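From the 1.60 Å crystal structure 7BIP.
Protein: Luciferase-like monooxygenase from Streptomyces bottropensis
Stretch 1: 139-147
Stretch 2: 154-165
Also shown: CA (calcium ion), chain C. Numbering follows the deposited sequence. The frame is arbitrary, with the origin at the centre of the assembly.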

# COMPACT_ATOMS: atom_id res chain seq x y z
N ARG A 139 -15.68 -8.05 -9.99
CA ARG A 139 -15.71 -8.14 -11.45
C ARG A 139 -14.36 -7.78 -12.05
O ARG A 139 -13.93 -8.42 -13.02
N LEU A 140 -13.71 -6.73 -11.53
CA LEU A 140 -12.38 -6.36 -12.03
C LEU A 140 -11.39 -7.50 -11.86
O LEU A 140 -10.48 -7.66 -12.68
N TRP A 141 -11.54 -8.30 -10.80
CA TRP A 141 -10.65 -9.44 -10.61
C TRP A 141 -11.03 -10.62 -11.50
O TRP A 141 -10.15 -11.31 -12.03
N ALA A 142 -12.33 -10.90 -11.63
CA ALA A 142 -12.79 -12.15 -12.22
C ALA A 142 -12.93 -12.09 -13.73
O ALA A 142 -12.93 -13.14 -14.38
N GLU A 143 -13.07 -10.89 -14.30
CA GLU A 143 -13.47 -10.73 -15.69
C GLU A 143 -12.54 -9.75 -16.41
O GLU A 143 -11.74 -9.04 -15.80
N GLU A 144 -12.69 -9.72 -17.73
CA GLU A 144 -11.96 -8.82 -18.61
C GLU A 144 -12.97 -8.07 -19.47
O GLU A 144 -14.13 -8.48 -19.58
N ASP A 145 -12.52 -6.98 -20.09
CA ASP A 145 -13.41 -6.09 -20.85
C ASP A 145 -14.60 -5.68 -20.00
O ASP A 145 -15.76 -5.66 -20.44
N VAL A 146 -14.33 -5.38 -18.73
CA VAL A 146 -15.39 -5.10 -17.78
C VAL A 146 -16.04 -3.76 -18.11
O VAL A 146 -15.36 -2.73 -18.21
N VAL A 147 -17.35 -3.78 -18.28
CA VAL A 147 -18.13 -2.56 -18.45
C VAL A 147 -18.97 -2.41 -17.19
O VAL A 147 -19.88 -3.20 -16.93
N ARG A 154 -18.51 4.78 -13.32
CA ARG A 154 -18.77 4.18 -14.62
C ARG A 154 -17.47 4.09 -15.40
O ARG A 154 -16.76 5.09 -15.55
N PHE A 155 -17.15 2.90 -15.89
CA PHE A 155 -15.90 2.74 -16.61
C PHE A 155 -15.99 1.47 -17.45
O PHE A 155 -16.84 0.61 -17.22
N GLY A 156 -15.09 1.37 -18.43
CA GLY A 156 -14.98 0.16 -19.20
C GLY A 156 -15.46 0.34 -20.63
O GLY A 156 -16.13 1.32 -20.96
N PRO A 157 -15.15 -0.64 -21.50
CA PRO A 157 -14.44 -1.88 -21.14
C PRO A 157 -12.97 -1.68 -20.77
O PRO A 157 -12.22 -1.02 -21.51
N VAL A 158 -12.58 -2.24 -19.62
CA VAL A 158 -11.20 -2.21 -19.14
C VAL A 158 -10.86 -3.58 -18.58
O VAL A 158 -11.75 -4.36 -18.22
N THR A 159 -9.57 -3.88 -18.52
CA THR A 159 -9.09 -5.08 -17.83
C THR A 159 -8.03 -4.65 -16.83
O THR A 159 -7.00 -4.06 -17.21
N MET A 160 -8.29 -4.91 -15.55
CA MET A 160 -7.41 -4.47 -14.48
C MET A 160 -6.17 -5.34 -14.38
O MET A 160 -6.27 -6.57 -14.35
N LEU A 161 -5.01 -4.71 -14.35
CA LEU A 161 -3.75 -5.36 -14.08
C LEU A 161 -3.24 -4.91 -12.71
O LEU A 161 -3.64 -3.86 -12.20
N PRO A 162 -2.40 -5.71 -12.06
CA PRO A 162 -2.07 -7.09 -12.45
C PRO A 162 -3.27 -7.99 -12.22
O PRO A 162 -4.15 -7.67 -11.40
N ARG A 163 -3.36 -9.09 -12.95
CA ARG A 163 -4.34 -10.09 -12.58
C ARG A 163 -3.97 -10.68 -11.23
O ARG A 163 -2.80 -10.68 -10.84
N THR A 164 -4.96 -11.18 -10.51
CA THR A 164 -4.65 -11.74 -9.20
C THR A 164 -3.86 -13.05 -9.32
O THR A 164 -3.82 -13.70 -10.37
N TRP A 165 -3.20 -13.40 -8.22
CA TRP A 165 -2.51 -14.68 -8.12
C TRP A 165 -3.52 -15.80 -7.92
O TRP A 165 -3.50 -16.81 -8.63

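The contact is built around the place where a helix ends and its last carbonyls find partners outside the helix. Arg163 supplies one of them. Its chain bends through three successive m torsions, so although CA-to-CB points sideways, the guanidinium comes back to the carbonyls at the helix end. NH2 donates to Leu140 O at 3.0 Å and, within its own stretch, to Met160 O at 2.9 Å; NH1 makes a weak hydrogen bond to Glu143 O at 3.0 Å. Glu144 (chi1 m, chi2 p) lays its CG over one face of the guanidinium and swings its carboxylate round to form a salt bridge, with a weak hydrogen bond from Arg163 NH1 to Glu144 OE2 at 3.0 Å. The same carboxylate grips the calcium ion with both oxygens, OE1 at 2.4 Å and OE2 at 2.5 Å from CA. Water 3, a ligand of the ion, donates to Ala142 O, tying the metal site to the helix end.

Two waters bridge the backbones of the stretches. Water 1 donates to Leu140 O and Glu143 O and accepts from Met160 N; water 2 links Trp141 O to Thr164 N.

The main apolar knob is Leu140 (m, t). Its CA-to-CB bond points sideways, but the tip reaches inward, and CD2 settles in a hollow lined by Phe155 CE1 at 3.9 Å, Met160 CB at 4.1 Å and Val158 CG2 at 4.2 Å. Phe155, with chi1 p, likewise brings its ring nearer than its CB direction suggests. On the next helix residue, Trp141 (chi1 m) offers a flat surface, and Thr164, pointing toward it with chi1 p, sets its methyl over one face: CG2 lies 3.8 Å from the centroid of the five-membered ring, a CH-pi contact.

Further along, Val146 (t) and Val158 (m) pair in an antiparallel bridge with their side chains on the same face of the sheet. Val146 N donates to Val158 O at 2.8 Å, and Val158 N returns a bond to Val146 O at 3.2 Å. Beside the bridge, Thr159 (m) accepts from the backbone: Asp145 N to Thr159 OG1 is 3.1 Å and nearly linear, while water 4 joins OG1 to Asp145 OD1.

Gly156 is a hollow made by absence. An ideal CB there would lie 1.8 Å from Val146 O, and its backbone angles also call for glycine. The bare CA instead approaches Val146 O at 3.1 Å. After it, the cis Pro157 turns the corner, its CB meeting Val147 CG2 at 3.8 Å.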

# COMPACT_ATOMS: atom_id res chain seq x y z
CB ARG A 139 -16.80 -7.22 -12.01
CG ARG A 139 -18.14 -7.81 -11.84
CD ARG A 139 -19.15 -7.23 -12.80
NE ARG A 139 -20.45 -7.47 -12.23
CZ ARG A 139 -21.59 -7.01 -12.71
NH1 ARG A 139 -21.61 -6.25 -13.80
NH2 ARG A 139 -22.72 -7.31 -12.07
CB LEU A 140 -11.89 -5.09 -11.34
CG LEU A 140 -12.62 -3.82 -11.83
CD1 LEU A 140 -12.44 -2.68 -10.84
CD2 LEU A 140 -12.13 -3.42 -13.22
CB TRP A 141 -10.69 -9.92 -9.16
CG TRP A 141 -10.05 -9.05 -8.13
CD1 TRP A 141 -9.06 -8.12 -8.31
CD2 TRP A 141 -10.33 -9.09 -6.74
NE1 TRP A 141 -8.73 -7.56 -7.09
CE2 TRP A 141 -9.49 -8.14 -6.11
CE3 TRP A 141 -11.24 -9.81 -5.95
CZ2 TRP A 141 -9.51 -7.92 -4.74
CZ3 TRP A 141 -11.26 -9.59 -4.58
CH2 TRP A 141 -10.41 -8.65 -3.99
CB ALA A 142 -14.15 -12.54 -11.63
CB GLU A 143 -14.92 -10.22 -15.82
CG GLU A 143 -15.96 -11.03 -15.04
CD GLU A 143 -16.16 -12.43 -15.59
OE1 GLU A 143 -16.56 -13.32 -14.82
OE2 GLU A 143 -15.92 -12.63 -16.81
CB GLU A 144 -10.97 -9.58 -19.50
CG GLU A 144 -9.96 -10.39 -18.70
CD GLU A 144 -10.42 -11.82 -18.40
OE1 GLU A 144 -11.22 -12.38 -19.19
OE2 GLU A 144 -9.97 -12.37 -17.38
CB ASP A 145 -13.89 -6.75 -22.16
CG ASP A 145 -12.94 -6.53 -23.32
OD1 ASP A 145 -12.09 -5.62 -23.26
OD2 ASP A 145 -13.06 -7.28 -24.32
CB VAL A 146 -14.84 -5.10 -16.35
CG1 VAL A 146 -15.92 -4.67 -15.34
CG2 VAL A 146 -14.30 -6.48 -16.00
CB VAL A 147 -19.01 -2.60 -19.70
CG1 VAL A 147 -19.74 -1.29 -19.83
CG2 VAL A 147 -18.12 -2.83 -20.93
CB ARG A 154 -19.79 4.99 -15.41
CG ARG A 154 -21.13 5.10 -14.71
CD ARG A 154 -22.14 5.86 -15.56
NE ARG A 154 -22.07 7.29 -15.27
CZ ARG A 154 -22.09 8.24 -16.20
NH1 ARG A 154 -22.18 7.91 -17.48
NH2 ARG A 154 -22.02 9.51 -15.85
CB PHE A 155 -14.70 2.68 -15.65
CG PHE A 155 -14.84 1.66 -14.54
CD1 PHE A 155 -14.63 0.31 -14.77
CD2 PHE A 155 -15.16 2.07 -13.25
CE1 PHE A 155 -14.76 -0.62 -13.73
CE2 PHE A 155 -15.29 1.16 -12.22
CZ PHE A 155 -15.09 -0.20 -12.46
CB PRO A 157 -14.57 -2.74 -22.40
CG PRO A 157 -14.81 -1.77 -23.52
CD PRO A 157 -15.58 -0.63 -22.91
CB VAL A 158 -10.95 -1.13 -18.06
CG1 VAL A 158 -11.01 0.27 -18.67
CG2 VAL A 158 -11.93 -1.30 -16.89
CB THR A 159 -8.52 -6.11 -18.81
OG1 THR A 159 -9.49 -6.43 -19.80
CG2 THR A 159 -8.14 -7.38 -18.05
CB MET A 160 -8.17 -4.49 -13.14
CG MET A 160 -7.31 -4.14 -11.92
SD MET A 160 -6.55 -2.49 -11.99
CE MET A 160 -7.96 -1.48 -12.39
CB LEU A 161 -2.71 -5.01 -15.15
CG LEU A 161 -3.00 -5.53 -16.56
CD1 LEU A 161 -1.95 -4.97 -17.52
CD2 LEU A 161 -3.01 -7.06 -16.61
CB PRO A 162 -0.92 -7.45 -11.52
CG PRO A 162 -1.22 -6.63 -10.24
CD PRO A 162 -1.83 -5.35 -10.75
CB ARG A 163 -4.43 -11.17 -13.65
CG ARG A 163 -4.54 -10.61 -15.08
CD ARG A 163 -5.75 -9.68 -15.26
NE ARG A 163 -7.01 -10.42 -15.32
CZ ARG A 163 -8.18 -9.91 -14.95
NH1 ARG A 163 -9.29 -10.64 -15.04
NH2 ARG A 163 -8.25 -8.68 -14.48
CB THR A 164 -5.93 -11.97 -8.38
OG1 THR A 164 -6.79 -12.88 -9.08
CG2 THR A 164 -6.67 -10.65 -8.17
CB TRP A 165 -1.52 -14.61 -6.95
CG TRP A 165 -0.79 -15.88 -6.61
CD1 TRP A 165 -1.33 -17.04 -6.11
CD2 TRP A 165 0.62 -16.10 -6.69
NE1 TRP A 165 -0.34 -17.96 -5.89
CE2 TRP A 165 0.87 -17.40 -6.23
CE3 TRP A 165 1.70 -15.31 -7.10
CZ2 TRP A 165 2.16 -17.95 -6.19
CZ3 TRP A 165 2.97 -15.84 -7.05
CH2 TRP A 165 3.19 -17.15 -6.60
CA CA C . -10.86 -14.55 -18.16
O HOH W 1 -10.65 -6.43 -15.14
O HOH W 2 -7.48 -10.69 -11.65
O HOH W 3 -12.74 -14.45 -16.72
O HOH W 4 -10.53 -4.63 -21.73
O HOH W 5 -12.32 -15.00 -20.02